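PDB 1YVU: protein argonaute from Aquifex aeolicus, which uses short single-stranded DNA guides to bind complementary RNA targets and cleaves the target strand with the help of divalent metal ions. Local coordinates for residues Asn8-Glu13 against Pro307-Ala312; Leu154-Leu159 against Asn602-Phe607. All blocks are in the same frame, centred on the assembly; numbering follows the deposited sequence.

Contact 1: Asn8-Glu13 against Pro307-Ala312; sequences NLYRIE and PEEERA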
# COMPACT_ATOMS: atom_id res chain seq x y z
N ASN A 8 9.87 2.81 15.76
CA ASN A 8 10.10 1.35 15.78
C ASN A 8 11.52 0.99 15.38
O ASN A 8 11.73 -0.11 14.84
CB ASN A 8 9.31 0.68 14.66
CG ASN A 8 7.85 0.73 14.84
OD1 ASN A 8 7.27 -0.17 15.43
ND2 ASN A 8 7.24 1.74 14.28
N LEU A 9 12.44 1.94 15.48
CA LEU A 9 13.83 1.71 15.05
C LEU A 9 14.79 1.62 16.20
O LEU A 9 14.79 2.47 17.06
CB LEU A 9 14.26 2.81 14.08
CG LEU A 9 13.36 3.01 12.86
CD1 LEU A 9 13.54 4.36 12.25
CD2 LEU A 9 13.60 1.93 11.88
N TYR A 10 15.58 0.55 16.23
CA TYR A 10 16.55 0.33 17.29
C TYR A 10 17.88 -0.09 16.70
O TYR A 10 17.91 -1.04 15.91
CB TYR A 10 16.09 -0.83 18.17
CG TYR A 10 14.71 -0.70 18.73
CD1 TYR A 10 13.58 -1.18 18.01
CD2 TYR A 10 14.50 -0.06 19.96
CE1 TYR A 10 12.26 -0.99 18.51
CE2 TYR A 10 13.20 0.12 20.48
CZ TYR A 10 12.08 -0.33 19.75
OH TYR A 10 10.82 -0.05 20.22
N ARG A 11 18.98 0.53 17.16
CA ARG A 11 20.34 0.21 16.69
C ARG A 11 20.63 -1.22 16.98
O ARG A 11 20.44 -1.67 18.09
CB ARG A 11 21.43 1.07 17.34
CG ARG A 11 21.43 2.48 16.84
CD ARG A 11 22.68 3.29 17.17
NE ARG A 11 22.64 4.59 16.47
CZ ARG A 11 23.31 5.69 16.84
NH1 ARG A 11 24.09 5.69 17.91
NH2 ARG A 11 23.16 6.81 16.13
N ILE A 12 20.88 -1.97 15.92
CA ILE A 12 21.20 -3.38 16.00
C ILE A 12 22.69 -3.57 15.67
O ILE A 12 23.27 -2.85 14.86
CB ILE A 12 20.21 -4.25 15.14
CG1 ILE A 12 20.49 -5.73 15.33
CG2 ILE A 12 20.25 -3.89 13.65
CD1 ILE A 12 19.42 -6.60 14.82
N GLU A 13 23.31 -4.51 16.36
CA GLU A 13 24.72 -4.79 16.19
C GLU A 13 25.01 -6.28 16.30
O GLU A 13 24.31 -7.00 17.01
CB GLU A 13 25.53 -4.02 17.24
CG GLU A 13 26.04 -2.67 16.75
CD GLU A 13 26.06 -1.59 17.81
OE1 GLU A 13 26.32 -1.87 19.00
OE2 GLU A 13 25.84 -0.42 17.44
N PRO A 307 17.78 -0.83 23.48
CA PRO A 307 16.49 -0.78 24.20
C PRO A 307 15.77 0.54 23.90
O PRO A 307 14.55 0.66 24.08
CB PRO A 307 16.92 -0.82 25.67
CG PRO A 307 18.18 -1.63 25.62
CD PRO A 307 18.88 -0.99 24.45
N GLU A 308 16.55 1.49 23.41
CA GLU A 308 16.09 2.82 23.07
C GLU A 308 15.74 3.06 21.59
O GLU A 308 16.56 2.86 20.68
CB GLU A 308 17.11 3.85 23.58
CG GLU A 308 17.17 3.96 25.11
CD GLU A 308 17.06 5.39 25.61
OE1 GLU A 308 18.04 6.16 25.44
OE2 GLU A 308 16.00 5.75 26.16
N GLU A 309 14.51 3.56 21.38
CA GLU A 309 13.95 3.89 20.07
C GLU A 309 14.76 4.98 19.44
O GLU A 309 15.45 5.70 20.15
CB GLU A 309 12.52 4.41 20.23
CG GLU A 309 11.44 3.38 20.53
CD GLU A 309 11.46 2.81 21.95
OE1 GLU A 309 12.02 3.43 22.89
OE2 GLU A 309 10.88 1.71 22.11
N GLU A 310 14.70 5.10 18.12
CA GLU A 310 15.43 6.16 17.46
C GLU A 310 14.44 7.30 17.35
O GLU A 310 13.27 7.10 17.01
CB GLU A 310 15.95 5.73 16.09
CG GLU A 310 17.05 4.65 16.11
CD GLU A 310 18.40 5.11 16.71
OE1 GLU A 310 19.06 5.99 16.11
OE2 GLU A 310 18.80 4.54 17.77
N ARG A 311 14.89 8.48 17.79
CA ARG A 311 14.06 9.67 17.76
C ARG A 311 14.13 10.33 16.41
O ARG A 311 15.15 10.24 15.73
CB ARG A 311 14.53 10.65 18.84
CG ARG A 311 14.02 10.29 20.23
CD ARG A 311 15.12 9.87 21.20
NE ARG A 311 14.71 8.72 22.03
CZ ARG A 311 14.34 8.77 23.31
NH1 ARG A 311 14.32 9.93 23.98
NH2 ARG A 311 13.97 7.65 23.91
N ALA A 312 13.03 10.98 16.03
CA ALA A 312 12.93 11.70 14.75
C ALA A 312 13.86 12.90 14.73
O ALA A 312 14.25 13.38 15.79
CB ALA A 312 11.52 12.18 14.53
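Tyr10 and Glu309 form the tight part of this contact. The N-terminal domain strand 9-14 meets linker L2, whose strand 303-305 edges the same five-stranded antiparallel sheet. Residues 307-309 lead into strand 310-315, and one weak backbone bond spans the contact, Glu310 N to Leu9 O (2.8 Å). Glu309 CA adds a CA-H...O contact to Leu9 O at 3.4 Å. The Tyr10 and Glu309 side chains run alongside in the same direction. The Glu309 chain is bent at chi2 (73°), which puts CD beside the tyrosine ring. Tyr10 OH donates to Glu309 OE2 over 2.6 Å, on the anti side of that oxygen and 27° out of the carboxylate plane. Ring and carboxylate planes stand 68° apart. Helix 280-299 backs this side: Ile287 and Leu291 touch Tyr10, and Arg288 pairs with the other Glu309 oxygen. The Arg11 side is looser and partly exposed. Arg11 lies across Glu310 in a long salt bridge, Arg11 NE to Glu310 OE1 at 3.9 Å, with no N-H aimed at the oxygen. OE1 has a weak hydrogen bond with Tyr618 OH, and Tyr152 gives Arg11 a cation-pi partner. Between the two sides, Leu9 CB rests on Glu310 CG at 3.9 Å.

Contact 2: Leu154-Leu159 against Asn602-Phe607; sequences LLHLDL and NNPRFF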
# COMPACT_ATOMS: atom_id res chain seq x y z
N LEU A 154 19.46 -0.40 11.67
CA LEU A 154 18.33 -0.30 12.58
C LEU A 154 17.40 -1.48 12.46
O LEU A 154 17.10 -1.94 11.34
CB LEU A 154 17.53 0.98 12.30
CG LEU A 154 18.34 2.27 12.24
CD1 LEU A 154 17.52 3.43 11.78
CD2 LEU A 154 18.98 2.51 13.61
N LEU A 155 16.97 -2.04 13.58
CA LEU A 155 16.02 -3.11 13.48
C LEU A 155 14.69 -2.43 13.56
O LEU A 155 14.40 -1.68 14.50
CB LEU A 155 16.15 -4.17 14.57
CG LEU A 155 15.09 -5.29 14.48
CD1 LEU A 155 15.22 -6.12 13.21
CD2 LEU A 155 15.21 -6.16 15.68
N HIS A 156 14.01 -2.54 12.43
CA HIS A 156 12.68 -2.03 12.28
C HIS A 156 11.83 -3.23 12.72
O HIS A 156 11.88 -4.30 12.10
CB HIS A 156 12.40 -1.69 10.82
CG HIS A 156 10.95 -1.48 10.51
ND1 HIS A 156 10.00 -1.29 11.49
CD2 HIS A 156 10.28 -1.52 9.33
CE1 HIS A 156 8.80 -1.23 10.93
NE2 HIS A 156 8.95 -1.36 9.63
N LEU A 157 11.11 -3.02 13.83
CA LEU A 157 10.25 -4.05 14.38
C LEU A 157 8.83 -3.58 14.65
O LEU A 157 8.61 -2.58 15.34
CB LEU A 157 10.90 -4.63 15.64
CG LEU A 157 10.23 -5.66 16.55
CD1 LEU A 157 9.59 -6.81 15.82
CD2 LEU A 157 11.30 -6.18 17.46
N ASP A 158 7.87 -4.32 14.13
CA ASP A 158 6.47 -4.00 14.30
C ASP A 158 5.67 -5.24 14.67
O ASP A 158 6.16 -6.38 14.57
CB ASP A 158 5.91 -3.36 13.02
CG ASP A 158 4.86 -2.28 13.29
OD1 ASP A 158 4.12 -2.35 14.31
OD2 ASP A 158 4.78 -1.35 12.46
N LEU A 159 4.43 -4.98 15.08
CA LEU A 159 3.44 -5.99 15.46
C LEU A 159 2.11 -5.60 14.85
O LEU A 159 1.54 -4.55 15.15
CB LEU A 159 3.31 -6.05 16.98
CG LEU A 159 2.36 -7.13 17.47
CD1 LEU A 159 3.02 -8.49 17.42
CD2 LEU A 159 1.95 -6.81 18.87
N ASN A 602 3.61 -0.67 5.49
CA ASN A 602 4.61 -1.27 6.39
C ASN A 602 5.86 -0.47 6.81
O ASN A 602 6.96 -1.01 7.04
CB ASN A 602 4.98 -2.68 5.91
CG ASN A 602 3.76 -3.53 5.56
OD1 ASN A 602 2.73 -3.48 6.23
ND2 ASN A 602 3.85 -4.27 4.47
N ASN A 603 5.62 0.81 7.04
CA ASN A 603 6.66 1.75 7.42
C ASN A 603 6.82 1.89 8.93
O ASN A 603 5.99 1.38 9.70
CB ASN A 603 6.29 3.11 6.81
CG ASN A 603 6.31 3.08 5.30
OD1 ASN A 603 7.22 2.54 4.67
ND2 ASN A 603 5.28 3.66 4.71
N PRO A 604 7.96 2.47 9.39
CA PRO A 604 8.16 2.65 10.83
C PRO A 604 7.24 3.76 11.29
O PRO A 604 7.17 4.82 10.67
CB PRO A 604 9.62 3.08 10.91
CG PRO A 604 10.24 2.37 9.77
CD PRO A 604 9.25 2.62 8.68
N ARG A 605 6.47 3.47 12.34
CA ARG A 605 5.51 4.41 12.90
C ARG A 605 6.14 5.47 13.80
O ARG A 605 7.35 5.43 14.03
CB ARG A 605 4.38 3.65 13.59
CG ARG A 605 3.45 2.86 12.62
CD ARG A 605 2.05 2.60 13.22
NE ARG A 605 1.52 1.27 12.90
CZ ARG A 605 1.87 0.15 13.54
NH1 ARG A 605 2.74 0.20 14.54
NH2 ARG A 605 1.39 -1.03 13.15
N PHE A 606 5.36 6.51 14.11
CA PHE A 606 5.78 7.61 15.00
C PHE A 606 4.92 7.53 16.26
O PHE A 606 3.67 7.47 16.18
CB PHE A 606 5.55 8.98 14.39
CG PHE A 606 6.54 9.36 13.31
CD1 PHE A 606 6.13 9.45 11.98
CD2 PHE A 606 7.87 9.73 13.62
CE1 PHE A 606 7.01 9.91 10.97
CE2 PHE A 606 8.76 10.19 12.58
CZ PHE A 606 8.32 10.28 11.28
N PHE A 607 5.58 7.50 17.41
CA PHE A 607 4.91 7.43 18.69
C PHE A 607 5.29 8.68 19.46
O PHE A 607 6.47 8.95 19.66
CB PHE A 607 5.34 6.17 19.48
CG PHE A 607 5.27 4.88 18.69
CD1 PHE A 607 6.44 4.29 18.18
CD2 PHE A 607 4.03 4.26 18.44
CE1 PHE A 607 6.38 3.06 17.43
CE2 PHE A 607 3.94 3.04 17.69
CZ PHE A 607 5.11 2.44 17.18
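The His156 imidazole carries Pro604 over one face and the carbonyl oxygen of Asn602 at its edge. This is a strand-to-loop contact: linker L1 strand 153-165 meets the loop that follows strand 592-599 of the PIWI domain, which has an RNase H fold. Pro604 CG sits 3.8 Å from the His156 ring centroid, only 4° off the normal, a CH-pi contact. His156 CG lies anti to the backbone N (chi1 165°), which places CG toward the loop. His156 NE2 donates to Asn602 O over 3.3 Å. The bond is nearly straight and runs in the ring plane, but the donor stands above the carbonyl plane. An alanine in place of His156 would probably leave Asn602 O without this donor and open a gap beneath the Pro604 ring. Two more flat groups meet, the Asp158 carboxylate and the Arg605 guanidinium. Their planes are 83° apart, and Asp158 OD2 stands over one guanidinium face, offset toward the rim. Asp158 OD1 takes two weak bonds of the salt bridge, from Arg605 NH1 at 2.9 Å and Arg605 NH2 at 3.2 Å. Arg283 lies close to Arg605 with like charge, which Asp158 would probably offset in part. Leu159 N donates to Asp158 OD1 over 2.8 Å.

Contacts 1 and 2 lie with their centres about 9 Å apart. Strands 9-14 and 153-165 are neighbours in one antiparallel sheet, so each contact reaches out from an adjoining strand. Backbone pairs join them directly: Tyr10 O to Leu155 N at 2.7 Å and Asn8 O to Leu157 N at 3.1 Å, both probable hydrogen bonds. Leu9 touches Pro604. Contact 1 joins the N-terminal domain to linker L2, away from the annotated sites. Contact 2 joins linker L1 to the PIWI domain. Its Asn602 side chain is about 13 Å from the calcium ion held by Asp502 and Asp683. The Asn603 side chain is about 11 Å from that of Asp571, an active-site residue by similarity. Contact 2 touches neither.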